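Local atomic coordinates of putative NADH-flavin reductase (Lactobacillus casei ATCC 334, PDB entry 3H2S), a protein that binds NADPH in a Rossmann-type fold and is probably an oxidoreductase of the NADH-flavin reductase kind. Residues Ala15-His25 with Ala193-Glu201; Leu55-Val66 with His88-Leu99. One frame throughout, in Å; residues are numbered along the deposited sequence.

Interaction 1: Ala15-His25 with Ala193-Glu201; sequences AIVAEARRRGH and ALAILDQLE
Arg23 reaches across to helix 193-201 and lays its guanidinium over Leu197, whose CB sits 3.4 Å above the centre of one face. With CG beside its own backbone N (chi1 -71°) and the chain extended as far as NE, it brings its end to two acids. NH1 and NH2 both grip Asp198 OD1 nearly in the guanidinium plane, the NH1 bond being 2.9 Å long, while NH1 also donates to Glu201 OE1, which it meets from above the carboxylate plane. Leu197 slides past Glu19 in the opposite direction, CG to CG 3.7 Å. Nearer the sheet, Ile16 and Ile196 meet at about a right angle, CD1 to CD1 3.6 Å. Helices 11-22 and 189-201 pack on the same side of a Rossmann-type sheet, and the axes of 15-22 and 193-201 come within 9.0 Å and cross at -50°. A second shell steadies the arginine: Glu19 OE2 takes NE of Arg23 at 2.6 Å through its anti lone pair, and OE1 accepts from Arg22 NE. Asp198 OD2 is bound by Tyr170, which should limit rotation of that carboxylate. Ile16 and Ile196 rest on Val67 and Ile103 of the sheet.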
loop_
_atom_site.group_PDB
_atom_site.type_symbol
_atom_site.label_atom_id
_atom_site.label_comp_id
_atom_site.label_asym_id
_atom_site.label_seq_id
_atom_site.Cartn_x
_atom_site.Cartn_y
_atom_site.Cartn_z
ATOM N N ALA A 15 -19.668 -16.725 5.954
ATOM C CA ALA A 15 -19.260 -18.009 6.517
ATOM C C ALA A 15 -18.342 -17.779 7.719
ATOM O O ALA A 15 -18.437 -18.481 8.734
ATOM C CB ALA A 15 -18.555 -18.834 5.468
ATOM N N ILE A 16 -17.449 -16.797 7.586
ATOM C CA ILE A 16 -16.549 -16.400 8.676
ATOM C C ILE A 16 -17.323 -15.862 9.880
ATOM O O ILE A 16 -17.030 -16.210 11.031
ATOM C CB ILE A 16 -15.537 -15.341 8.205
ATOM C CG1 ILE A 16 -14.587 -15.956 7.153
ATOM C CG2 ILE A 16 -14.767 -14.778 9.395
ATOM C CD1 ILE A 16 -13.986 -14.929 6.173
ATOM N N VAL A 17 -18.337 -15.041 9.615
ATOM C CA VAL A 17 -19.170 -14.511 10.697
ATOM C C VAL A 17 -19.850 -15.640 11.461
ATOM O O VAL A 17 -19.776 -15.699 12.693
ATOM C CB VAL A 17 -20.228 -13.499 10.185
ATOM C CG1 VAL A 17 -21.252 -13.180 11.293
ATOM C CG2 VAL A 17 -19.553 -12.220 9.711
ATOM N N ALA A 18 -20.374 -16.622 10.724
ATOM C CA ALA A 18 -21.060 -17.754 11.339
ATOM C C ALA A 18 -20.107 -18.610 12.179
ATOM O O ALA A 18 -20.420 -18.976 13.318
ATOM C CB ALA A 18 -21.740 -18.615 10.261
ATOM N N GLU A 19 -18.932 -18.891 11.633
ATOM C CA GLU A 19 -17.953 -19.713 12.335
ATOM C C GLU A 19 -17.458 -18.972 13.575
ATOM O O GLU A 19 -17.250 -19.579 14.625
ATOM C CB GLU A 19 -16.773 -20.070 11.424
ATOM C CG GLU A 19 -15.717 -20.966 12.104
ATOM C CD GLU A 19 -16.274 -22.334 12.504
ATOM O OE1 GLU A 19 -17.331 -22.731 11.957
ATOM O OE2 GLU A 19 -15.665 -23.008 13.376
ATOM N N ALA A 20 -17.240 -17.666 13.442
ATOM C CA ALA A 20 -16.862 -16.837 14.584
ATOM C C ALA A 20 -17.882 -16.912 15.713
ATOM O O ALA A 20 -17.505 -17.019 16.882
ATOM C CB ALA A 20 -16.649 -15.399 14.155
ATOM N N ARG A 21 -19.166 -16.807 15.365
ATOM C CA ARG A 21 -20.234 -16.859 16.357
ATOM C C ARG A 21 -20.334 -18.241 16.968
ATOM O O ARG A 21 -20.596 -18.376 18.178
ATOM C CB ARG A 21 -21.581 -16.462 15.746
ATOM C CG ARG A 21 -21.661 -14.989 15.405
ATOM C CD ARG A 21 -22.936 -14.681 14.630
ATOM N NE ARG A 21 -24.051 -14.401 15.529
ATOM C CZ ARG A 21 -25.286 -14.847 15.344
ATOM N NH1 ARG A 21 -25.568 -15.608 14.292
ATOM N NH2 ARG A 21 -26.242 -14.500 16.195
ATOM N N ARG A 22 -20.154 -19.272 16.142
ATOM C CA ARG A 22 -20.177 -20.647 16.660
ATOM C C ARG A 22 -19.101 -20.799 17.735
ATOM O O ARG A 22 -19.312 -21.459 18.761
ATOM C CB ARG A 22 -19.941 -21.666 15.538
ATOM C CG ARG A 22 -20.055 -23.118 16.007
ATOM C CD ARG A 22 -20.014 -24.097 14.831
ATOM N NE ARG A 22 -18.646 -24.404 14.405
ATOM C CZ ARG A 22 -17.740 -25.041 15.148
ATOM N NH1 ARG A 22 -17.990 -25.332 16.417
ATOM N NH2 ARG A 22 -16.530 -25.273 14.658
ATOM N N ARG A 23 -17.977 -20.121 17.520
ATOM C CA ARG A 23 -16.816 -20.262 18.391
ATOM C C ARG A 23 -16.802 -19.237 19.521
ATOM O O ARG A 23 -15.774 -19.043 20.171
ATOM C CB ARG A 23 -15.533 -20.142 17.561
ATOM C CG ARG A 23 -15.288 -21.334 16.675
ATOM C CD ARG A 23 -13.872 -21.300 16.098
ATOM N NE ARG A 23 -13.746 -22.274 15.024
ATOM C CZ ARG A 23 -12.588 -22.727 14.556
ATOM N NH1 ARG A 23 -11.451 -22.454 15.191
ATOM N NH2 ARG A 23 -12.591 -23.565 13.534
ATOM N N GLY A 24 -17.913 -18.522 19.693
ATOM C CA GLY A 24 -18.109 -17.674 20.873
ATOM C C GLY A 24 -17.395 -16.329 20.821
ATOM O O GLY A 24 -17.118 -15.730 21.854
ATOM N N HIS A 25 -17.097 -15.848 19.620
ATOM C CA HIS A 25 -16.454 -14.548 19.465
ATOM C C HIS A 25 -17.464 -13.439 19.170
ATOM O O HIS A 25 -18.535 -13.691 18.603
ATOM C CB HIS A 25 -15.375 -14.610 18.390
ATOM C CG HIS A 25 -14.249 -15.525 18.739
ATOM N ND1 HIS A 25 -14.120 -16.783 18.191
ATOM C CD2 HIS A 25 -13.337 -15.459 19.739
ATOM C CE1 HIS A 25 -13.106 -17.411 18.767
ATOM N NE2 HIS A 25 -12.646 -16.645 19.741
ATOM N N ALA A 193 -13.582 -20.767 6.342
ATOM C CA ALA A 193 -13.933 -20.191 7.639
ATOM C C ALA A 193 -13.253 -20.949 8.793
ATOM O O ALA A 193 -12.754 -20.326 9.729
ATOM C CB ALA A 193 -15.460 -20.156 7.843
ATOM N N LEU A 194 -13.278 -22.280 8.738
ATOM C CA LEU A 194 -12.565 -23.101 9.726
ATOM C C LEU A 194 -11.105 -22.687 9.811
ATOM O O LEU A 194 -10.560 -22.525 10.902
ATOM C CB LEU A 194 -12.632 -24.600 9.375
ATOM C CG LEU A 194 -13.948 -25.370 9.522
ATOM C CD1 LEU A 194 -13.688 -26.873 9.364
ATOM C CD2 LEU A 194 -14.622 -25.070 10.856
ATOM N N ALA A 195 -10.454 -22.616 8.654
ATOM C CA ALA A 195 -9.023 -22.298 8.576
ATOM C C ALA A 195 -8.708 -20.913 9.142
ATOM O O ALA A 195 -7.708 -20.715 9.811
ATOM C CB ALA A 195 -8.529 -22.422 7.111
ATOM N N ILE A 196 -9.532 -19.933 8.795
ATOM C CA ILE A 196 -9.374 -18.593 9.313
ATOM C C ILE A 196 -9.515 -18.511 10.829
ATOM O O ILE A 196 -8.641 -17.967 11.502
ATOM C CB ILE A 196 -10.341 -17.626 8.607
ATOM C CG1 ILE A 196 -9.907 -17.465 7.135
ATOM C CG2 ILE A 196 -10.365 -16.273 9.336
ATOM C CD1 ILE A 196 -10.874 -16.652 6.272
ATOM N N LEU A 197 -10.577 -19.110 11.366
ATOM C CA LEU A 197 -10.812 -19.095 12.792
ATOM C C LEU A 197 -9.770 -19.919 13.523
ATOM O O LEU A 197 -9.372 -19.561 14.621
ATOM C CB LEU A 197 -12.229 -19.568 13.143
ATOM C CG LEU A 197 -13.257 -18.436 13.302
ATOM C CD1 LEU A 197 -12.846 -17.464 14.400
ATOM C CD2 LEU A 197 -13.469 -17.710 11.981
ATOM N N ASP A 198 -9.284 -20.981 12.882
ATOM C CA ASP A 198 -8.190 -21.767 13.464
ATOM C C ASP A 198 -6.971 -20.884 13.685
ATOM O O ASP A 198 -6.311 -20.975 14.716
ATOM C CB ASP A 198 -7.829 -22.956 12.570
ATOM C CG ASP A 198 -8.752 -24.145 12.788
ATOM O OD1 ASP A 198 -9.621 -24.077 13.684
ATOM O OD2 ASP A 198 -8.599 -25.148 12.066
ATOM N N GLN A 199 -6.620 -20.095 12.669
ATOM C CA GLN A 199 -5.464 -19.194 12.777
ATOM C C GLN A 199 -5.696 -18.116 13.826
ATOM O O GLN A 199 -4.781 -17.745 14.546
ATOM C CB GLN A 199 -5.150 -18.564 11.418
ATOM C CG GLN A 199 -4.487 -19.514 10.445
ATOM C CD GLN A 199 -3.107 -19.965 10.910
ATOM O OE1 GLN A 199 -2.386 -19.217 11.563
ATOM N NE2 GLN A 199 -2.779 -21.217 10.651
ATOM N N LEU A 200 -6.897 -17.544 13.856
ATOM C CA LEU A 200 -7.213 -16.515 14.854
ATOM C C LEU A 200 -7.049 -17.055 16.283
ATOM O O LEU A 200 -6.530 -16.363 17.166
ATOM C CB LEU A 200 -8.636 -16.005 14.646
ATOM C CG LEU A 200 -8.840 -14.623 14.017
ATOM C CD1 LEU A 200 -7.637 -14.136 13.242
ATOM C CD2 LEU A 200 -10.131 -14.539 13.218
ATOM N N GLU A 201 -7.497 -18.290 16.507
ATOM C CA GLU A 201 -7.462 -18.874 17.846
ATOM C C GLU A 201 -6.085 -19.410 18.189
ATOM O O GLU A 201 -5.654 -19.320 19.333
ATOM C CB GLU A 201 -8.532 -19.960 18.020
ATOM C CG GLU A 201 -9.950 -19.406 18.041
ATOM C CD GLU A 201 -11.004 -20.462 18.356
ATOM O OE1 GLU A 201 -10.822 -21.637 17.949
ATOM O OE2 GLU A 201 -11.985 -20.132 19.066
#

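Interaction 2: Leu55-Val66 with His88-Leu99; sequences LTEADLDSVDAV and HLVSLLRNSDTL
Ala65 and Leu99 form a parallel bridge, their CA atoms 4.5 Å apart, in which Leu99 N donates to Asp64 O and Val66 N to Leu99 O, the latter bond 2.8 Å long. At the other end of the contact a side chain does the joining: His88, its CG anti to the backbone N (chi1 -175°), directs NE2 to Leu55 O at 2.8 Å, with the oxygen close to the ring plane. A phenylalanine in its place would probably leave Leu55 O without this donor and the loop before helix 57-60 less firmly tied to helix 80-91. Between these polar ends lies a leucine cluster. The side chains of Leu60 and Leu89 cross at about a right angle, CD1 to CD1 3.6 Å, and Leu60 CD1 also touches Leu92 CD1; Val66 CG1 and Leu89 CD2 meet tip to tip at 3.5 Å. Thr98 lays CG2 against Asp64 O, whereas its OG1 holds a water that donates to Leu60 O. Thr56 and Asp59 form a capping box at the start of the short, weakly bonded helix 57-60. The contact joins elements of the beta-alpha-beta unit 65-68, 80-91, 99-103, with residues 55-64 leading into its first strand. Leu60 and Val63 lean on strand 2-6, Leu89 packs on Phe102, and in the turn after helix 80-91 Arg94 forms a salt bridge with Asp84 of the second subunit.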
loop_
_atom_site.group_PDB
_atom_site.type_symbol
_atom_site.label_atom_id
_atom_site.label_comp_id
_atom_site.label_asym_id
_atom_site.label_seq_id
_atom_site.Cartn_x
_atom_site.Cartn_y
_atom_site.Cartn_z
ATOM N N LEU A 55 -12.459 3.468 7.178
ATOM C CA LEU A 55 -12.214 2.967 8.525
ATOM C C LEU A 55 -11.044 3.681 9.205
ATOM O O LEU A 55 -10.056 4.027 8.556
ATOM C CB LEU A 55 -11.961 1.466 8.515
ATOM C CG LEU A 55 -13.142 0.554 8.176
ATOM C CD1 LEU A 55 -12.635 -0.873 7.947
ATOM C CD2 LEU A 55 -14.189 0.591 9.290
ATOM N N THR A 56 -11.207 3.981 10.494
ATOM C CA THR A 56 -10.187 4.714 11.252
ATOM C C THR A 56 -9.555 3.815 12.301
ATOM O O THR A 56 -10.081 2.747 12.612
ATOM C CB THR A 56 -10.804 5.923 11.986
ATOM O OG1 THR A 56 -11.764 5.451 12.938
ATOM C CG2 THR A 56 -11.491 6.852 10.991
ATOM N N GLU A 57 -8.479 4.294 12.917
ATOM C CA GLU A 57 -7.855 3.551 13.998
ATOM C C GLU A 57 -8.841 3.326 15.136
ATOM O O GLU A 57 -8.963 2.209 15.636
ATOM C CB GLU A 57 -6.610 4.275 14.511
ATOM C CG GLU A 57 -5.339 3.826 13.836
ATOM C CD GLU A 57 -4.097 4.247 14.603
ATOM O OE1 GLU A 57 -4.225 4.619 15.794
ATOM O OE2 GLU A 57 -2.999 4.211 14.008
ATOM N N ALA A 58 -9.628 4.356 15.452
ATOM C CA ALA A 58 -10.629 4.257 16.509
ATOM C C ALA A 58 -11.684 3.174 16.254
ATOM O O ALA A 58 -12.127 2.500 17.194
ATOM C CB ALA A 58 -11.292 5.614 16.754
ATOM N N ASP A 59 -12.116 3.036 15.000
ATOM C CA ASP A 59 -13.089 2.002 14.635
ATOM C C ASP A 59 -12.603 0.622 15.059
ATOM O O ASP A 59 -13.407 -0.287 15.285
ATOM C CB ASP A 59 -13.362 2.006 13.119
ATOM C CG ASP A 59 -14.157 3.214 12.665
ATOM O OD1 ASP A 59 -14.946 3.749 13.475
ATOM O OD2 ASP A 59 -13.940 3.672 11.513
ATOM N N LEU A 60 -11.288 0.433 15.026
ATOM C CA LEU A 60 -10.699 -0.888 15.185
ATOM C C LEU A 60 -10.063 -1.113 16.557
ATOM O O LEU A 60 -9.506 -2.172 16.810
ATOM C CB LEU A 60 -9.667 -1.161 14.083
ATOM C CG LEU A 60 -10.195 -1.533 12.696
ATOM C CD1 LEU A 60 -9.104 -2.161 11.848
ATOM C CD2 LEU A 60 -11.400 -2.449 12.789
ATOM N N ASP A 61 -10.101 -0.117 17.432
ATOM C CA ASP A 61 -9.309 -0.216 18.657
ATOM C C ASP A 61 -9.888 -1.171 19.699
ATOM O O ASP A 61 -9.147 -1.742 20.505
ATOM C CB ASP A 61 -9.007 1.155 19.263
ATOM C CG ASP A 61 -7.653 1.192 19.969
ATOM O OD1 ASP A 61 -6.962 0.146 19.989
ATOM O OD2 ASP A 61 -7.276 2.263 20.497
ATOM N N SER A 62 -11.186 -1.435 19.612
ATOM C CA SER A 62 -11.798 -2.429 20.488
ATOM C C SER A 62 -11.650 -3.867 19.980
ATOM O O SER A 62 -12.020 -4.815 20.681
ATOM C CB SER A 62 -13.273 -2.105 20.740
ATOM O OG SER A 62 -14.035 -2.296 19.564
ATOM N N VAL A 63 -11.164 -4.035 18.754
ATOM C CA VAL A 63 -11.111 -5.374 18.154
ATOM C C VAL A 63 -9.740 -6.056 18.323
ATOM O O VAL A 63 -8.693 -5.399 18.314
ATOM C CB VAL A 63 -11.551 -5.378 16.671
ATOM C CG1 VAL A 63 -12.820 -4.537 16.474
ATOM C CG2 VAL A 63 -10.440 -4.891 15.794
ATOM N N ASP A 64 -9.767 -7.373 18.505
ATOM C CA ASP A 64 -8.563 -8.177 18.685
ATOM C C ASP A 64 -8.060 -8.729 17.344
ATOM O O ASP A 64 -6.874 -9.044 17.187
ATOM C CB ASP A 64 -8.847 -9.327 19.666
ATOM C CG ASP A 64 -9.377 -8.840 21.005
ATOM O OD1 ASP A 64 -10.565 -9.100 21.323
ATOM O OD2 ASP A 64 -8.604 -8.192 21.749
ATOM N N ALA A 65 -8.973 -8.855 16.390
ATOM C CA ALA A 65 -8.639 -9.366 15.066
ATOM C C ALA A 65 -9.517 -8.748 13.986
ATOM O O ALA A 65 -10.674 -8.372 14.230
ATOM C CB ALA A 65 -8.770 -10.874 15.020
ATOM N N VAL A 66 -8.977 -8.736 12.777
ATOM C CA VAL A 66 -9.686 -8.275 11.591
ATOM C C VAL A 66 -9.532 -9.314 10.490
ATOM O O VAL A 66 -8.443 -9.850 10.280
ATOM C CB VAL A 66 -9.118 -6.923 11.084
ATOM C CG1 VAL A 66 -9.886 -6.468 9.838
ATOM C CG2 VAL A 66 -9.234 -5.870 12.181
ATOM N N HIS A 88 -4.768 -0.012 3.292
ATOM C CA HIS A 88 -5.459 0.819 4.270
ATOM C C HIS A 88 -5.537 0.097 5.613
ATOM O O HIS A 88 -5.284 0.692 6.670
ATOM C CB HIS A 88 -6.872 1.192 3.793
ATOM C CG HIS A 88 -7.570 2.149 4.708
ATOM N ND1 HIS A 88 -7.040 3.382 5.021
ATOM C CD2 HIS A 88 -8.637 1.980 5.529
ATOM C CE1 HIS A 88 -7.813 3.976 5.916
ATOM N NE2 HIS A 88 -8.767 3.133 6.267
ATOM N N LEU A 89 -5.963 -1.163 5.580
ATOM C CA LEU A 89 -6.043 -1.954 6.823
ATOM C C LEU A 89 -4.705 -2.032 7.566
ATOM O O LEU A 89 -4.640 -1.832 8.784
ATOM C CB LEU A 89 -6.570 -3.368 6.537
ATOM C CG LEU A 89 -6.768 -4.236 7.791
ATOM C CD1 LEU A 89 -7.535 -3.499 8.904
ATOM C CD2 LEU A 89 -7.445 -5.566 7.455
ATOM N N VAL A 90 -3.647 -2.387 6.841
ATOM C CA VAL A 90 -2.301 -2.401 7.416
ATOM C C VAL A 90 -1.936 -1.066 8.077
ATOM O O VAL A 90 -1.374 -1.035 9.180
ATOM C CB VAL A 90 -1.228 -2.820 6.370
ATOM C CG1 VAL A 90 0.192 -2.553 6.906
ATOM C CG2 VAL A 90 -1.388 -4.314 6.030
ATOM N N SER A 91 -2.338 0.038 7.464
ATOM C CA SER A 91 -1.983 1.347 7.997
ATOM C C SER A 91 -2.637 1.609 9.348
ATOM O O SER A 91 -2.142 2.418 10.134
ATOM C CB SER A 91 -2.344 2.453 7.008
ATOM O OG SER A 91 -3.726 2.780 7.077
ATOM N N LEU A 92 -3.719 0.882 9.640
ATOM C CA LEU A 92 -4.441 1.051 10.907
ATOM C C LEU A 92 -3.885 0.122 11.979
ATOM O O LEU A 92 -4.313 0.171 13.128
ATOM C CB LEU A 92 -5.934 0.750 10.720
ATOM C CG LEU A 92 -6.665 1.498 9.605
ATOM C CD1 LEU A 92 -8.113 1.026 9.506
ATOM C CD2 LEU A 92 -6.604 3.006 9.889
ATOM N N LEU A 93 -3.016 -0.801 11.580
ATOM C CA LEU A 93 -2.521 -1.799 12.516
ATOM C C LEU A 93 -1.091 -1.565 12.995
ATOM O O LEU A 93 -0.516 -2.416 13.667
ATOM C CB LEU A 93 -2.663 -3.193 11.916
ATOM C CG LEU A 93 -4.070 -3.508 11.410
ATOM C CD1 LEU A 93 -4.089 -4.894 10.844
ATOM C CD2 LEU A 93 -5.083 -3.355 12.543
ATOM N N ARG A 94 -0.537 -0.395 12.699
ATOM C CA ARG A 94 0.829 -0.093 13.106
ATOM C C ARG A 94 0.928 -0.017 14.630
ATOM O O ARG A 94 0.075 0.566 15.278
ATOM C CB ARG A 94 1.283 1.224 12.474
ATOM C CG ARG A 94 1.161 1.206 10.944
ATOM C CD ARG A 94 2.172 0.241 10.330
ATOM N NE ARG A 94 2.181 0.369 8.871
ATOM C CZ ARG A 94 2.876 -0.405 8.051
ATOM N NH1 ARG A 94 3.603 -1.402 8.544
ATOM N NH2 ARG A 94 2.787 -0.225 6.736
ATOM N N ASN A 95 1.936 -0.670 15.191
ATOM C CA ASN A 95 2.079 -0.762 16.648
ATOM C C ASN A 95 0.828 -1.274 17.383
ATOM O O ASN A 95 0.425 -0.718 18.403
ATOM C CB ASN A 95 2.513 0.585 17.227
ATOM C CG ASN A 95 3.858 1.042 16.688
ATOM O OD1 ASN A 95 4.807 0.250 16.595
ATOM N ND2 ASN A 95 3.929 2.311 16.277
ATOM N N SER A 96 0.210 -2.318 16.845
ATOM C CA SER A 96 -0.919 -2.973 17.507
ATOM C C SER A 96 -0.723 -4.482 17.448
ATOM O O SER A 96 -0.083 -4.999 16.530
ATOM C CB SER A 96 -2.234 -2.585 16.824
ATOM O OG SER A 96 -3.306 -3.434 17.211
ATOM N N ASP A 97 -1.293 -5.183 18.420
ATOM C CA ASP A 97 -1.154 -6.635 18.517
ATOM C C ASP A 97 -2.188 -7.319 17.631
ATOM O O ASP A 97 -2.164 -8.546 17.465
ATOM C CB ASP A 97 -1.370 -7.089 19.966
ATOM C CG ASP A 97 -0.232 -6.691 20.878
ATOM O OD1 ASP A 97 0.865 -6.378 20.364
ATOM O OD2 ASP A 97 -0.424 -6.724 22.110
ATOM N N THR A 98 -3.109 -6.521 17.090
ATOM C CA THR A 98 -4.239 -7.040 16.316
ATOM C C THR A 98 -3.820 -7.997 15.211
ATOM O O THR A 98 -3.016 -7.644 14.349
ATOM C CB THR A 98 -5.065 -5.890 15.723
ATOM O OG1 THR A 98 -5.482 -5.031 16.786
ATOM C CG2 THR A 98 -6.316 -6.421 14.991
ATOM N N LEU A 99 -4.452 -9.175 15.188
ATOM C CA LEU A 99 -4.258 -10.142 14.119
ATOM C C LEU A 99 -5.072 -9.732 12.904
ATOM O O LEU A 99 -6.250 -9.398 13.017
ATOM C CB LEU A 99 -4.724 -11.531 14.569
ATOM C CG LEU A 99 -4.018 -12.184 15.753
ATOM C CD1 LEU A 99 -4.710 -13.513 16.055
ATOM C CD2 LEU A 99 -2.585 -12.430 15.378
HETATM O O HOH W 1 -1.780 2.405 12.811
HETATM O O HOH W 2 -6.517 -2.490 16.676
HETATM O O HOH W 3 -5.529 -5.543 19.541
#

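Both contacts lie on one mostly parallel sheet; interaction 1 grades from an apolar side against it to a charged rim, while interaction 2 includes parts of two of its strands. Interaction 1 joins two helices distant in sequence, and its outer layer is a network of full charges. Interaction 2 joins neighbours along the chain within the span that separates those helices; it relies on backbone pairing, an imidazole-to-carbonyl bond and waters. Their centres lie 18 Å apart, yet they meet at strands 65-68 and 99-103: Leu200 packs through CG on Ala65 CB, and its O lies 3.6 Å from Leu99 CD1. The side chain of Ile16 is about 7 Å from the bound NADPH, that of Leu55 about 9 Å; interaction 2 also borders the second subunit.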